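Enoyl-CoA hydratase (Bacillus halodurans, PDB 3LKE) probably catalyses the reversible hydration of an enoyl-CoA thioester, as a member of the crotonase-like enoyl-CoA hydratase/isomerase family. Local coordinates at residues Gln191-Gln194 with Glu195-Asn199. Residues are numbered along the deposited sequence; the frame is centred on the assembly and turned at random.
Sequences QELQ and ERVKN
Leu193 holds CG anti to its backbone N (chi1 177°) and turns at chi2 (66°), and Val197 sets CG2 beside its own N, with CG1 opposite that N. These torsions bring Leu193 CD1 to 4.0 Å from Val197 CG2, one helical turn on. The two side chains meet at an angle, methyl against methyl. Val197 CG2 also lies 3.2 Å from Leu193 O, beside the carbonyl that accepts the hydrogen bond of the Val197 N-H. That bond, Val197 N to Leu193 O, is 3.0 Å long and nearly straight, with 170° at the hydrogen. Three more i to i+4 bonds run alongside it. Arg196 N reaches Glu192 O at 2.9 Å, while Glu195 N to Gln191 O and Lys198 N to Gln194 O are each 3.2 Å.

On another side of helix 190-205, the Glu195 chain is bent. Its OE1 accepts a weak hydrogen bond from Asn199 ND2 at 3.4 Å, and Asn199 OD1 is hydrogen-bonded to Lys202 NZ. The bent Arg196 chain carries NH2 to a salt bridge with Glu185 OE2, and Glu192 OE1 accepts a hydrogen bond from the backbone N of Glu188.

The helix is amphipathic here. Leu193 packs on Ile127 and Leu129 of strand 125-129 and on Cys187 of strand 185-187, an edge strand of the six-stranded sheet within this chain. Leu193 and Val197 are buried, whereas Gln191, Gln194, Glu195 and Lys198 are exposed. The chemistry implies that main-chain bonds hold the turn, apolar contact seats Leu193 against the sheet, and the Arg196 to Glu185 pair probably adds an electrostatic tie to strand 185-187.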
loop_
_atom_site.group_PDB
_atom_site.type_symbol
_atom_site.label_atom_id
_atom_site.label_comp_id
_atom_site.label_asym_id
_atom_site.label_seq_id
_atom_site.Cartn_x
_atom_site.Cartn_y
_atom_site.Cartn_z
ATOM N N GLN A 191 25.789 21.242 7.975
ATOM C CA GLN A 191 25.227 22.475 8.521
ATOM C C GLN A 191 23.736 22.604 8.222
ATOM O O GLN A 191 22.936 22.926 9.104
ATOM C CB GLN A 191 25.954 23.683 7.938
ATOM C CG GLN A 191 27.265 23.986 8.613
ATOM C CD GLN A 191 27.070 24.607 9.982
ATOM O OE1 GLN A 191 26.688 23.927 10.940
ATOM N NE2 GLN A 191 27.326 25.912 10.082
ATOM N N GLU A 192 23.376 22.366 6.969
ATOM C CA GLU A 192 21.975 22.409 6.564
ATOM C C GLU A 192 21.176 21.367 7.343
ATOM O O GLU A 192 20.072 21.640 7.823
ATOM C CB GLU A 192 21.842 22.163 5.067
ATOM C CG GLU A 192 20.399 22.113 4.583
ATOM C CD GLU A 192 20.275 21.592 3.167
ATOM O OE1 GLU A 192 21.286 21.596 2.433
ATOM O OE2 GLU A 192 19.164 21.185 2.782
ATOM N N LEU A 193 21.755 20.179 7.493
ATOM C CA LEU A 193 21.096 19.103 8.226
ATOM C C LEU A 193 20.871 19.478 9.688
ATOM O O LEU A 193 19.808 19.219 10.243
ATOM C CB LEU A 193 21.910 17.808 8.149
ATOM C CG LEU A 193 21.311 16.657 8.956
ATOM C CD1 LEU A 193 19.975 16.233 8.345
ATOM C CD2 LEU A 193 22.277 15.483 9.012
ATOM N N GLN A 194 21.882 20.075 10.316
ATOM C CA GLN A 194 21.779 20.475 11.711
ATOM C C GLN A 194 20.629 21.464 11.928
ATOM O O GLN A 194 19.905 21.373 12.921
ATOM C CB GLN A 194 23.107 21.090 12.173
ATOM C CG GLN A 194 23.350 21.017 13.652
ATOM C CD GLN A 194 24.721 21.553 14.023
ATOM O OE1 GLN A 194 25.717 21.246 13.366
ATOM N NE2 GLN A 194 24.777 22.359 15.078
ATOM N N GLU A 195 20.480 22.414 11.009
ATOM C CA GLU A 195 19.409 23.410 11.085
ATOM C C GLU A 195 18.036 22.779 10.851
ATOM O O GLU A 195 17.082 23.084 11.566
ATOM C CB GLU A 195 19.638 24.529 10.069
ATOM C CG GLU A 195 18.503 25.558 9.992
ATOM C CD GLU A 195 18.421 26.452 11.231
ATOM O OE1 GLU A 195 17.413 27.184 11.372
ATOM O OE2 GLU A 195 19.358 26.427 12.058
ATOM N N ARG A 196 17.952 21.904 9.850
ATOM C CA ARG A 196 16.703 21.207 9.511
ATOM C C ARG A 196 16.171 20.408 10.700
ATOM O O ARG A 196 14.982 20.464 11.034
ATOM C CB ARG A 196 16.931 20.281 8.312
ATOM C CG ARG A 196 15.734 19.393 7.946
ATOM C CD ARG A 196 14.469 20.199 7.733
ATOM N NE ARG A 196 13.358 19.314 7.373
ATOM C CZ ARG A 196 12.157 19.349 7.943
ATOM N NH1 ARG A 196 11.892 20.242 8.893
ATOM N NH2 ARG A 196 11.216 18.489 7.554
ATOM N N VAL A 197 17.064 19.654 11.329
ATOM C CA VAL A 197 16.726 18.866 12.510
ATOM C C VAL A 197 16.251 19.738 13.670
ATOM O O VAL A 197 15.293 19.406 14.367
ATOM C CB VAL A 197 17.916 18.002 12.954
ATOM C CG1 VAL A 197 17.604 17.288 14.245
ATOM C CG2 VAL A 197 18.265 16.988 11.856
ATOM N N LYS A 198 16.937 20.854 13.881
ATOM C CA LYS A 198 16.518 21.831 14.875
ATOM C C LYS A 198 15.057 22.224 14.657
ATOM O O LYS A 198 14.240 22.174 15.574
ATOM C CB LYS A 198 17.421 23.062 14.777
ATOM C CG LYS A 198 16.942 24.297 15.522
ATOM C CD LYS A 198 17.875 25.467 15.221
ATOM C CE LYS A 198 17.376 26.772 15.828
ATOM N NZ LYS A 198 17.379 26.726 17.313
ATOM N N ASN A 199 14.742 22.602 13.429
ATOM C CA ASN A 199 13.401 23.055 13.081
ATOM C C ASN A 199 12.379 21.927 13.185
ATOM O O ASN A 199 11.260 22.129 13.657
ATOM C CB ASN A 199 13.396 23.660 11.680
ATOM C CG ASN A 199 14.231 24.923 11.594
ATOM O OD1 ASN A 199 14.317 25.681 12.553
ATOM N ND2 ASN A 199 14.839 25.158 10.439
#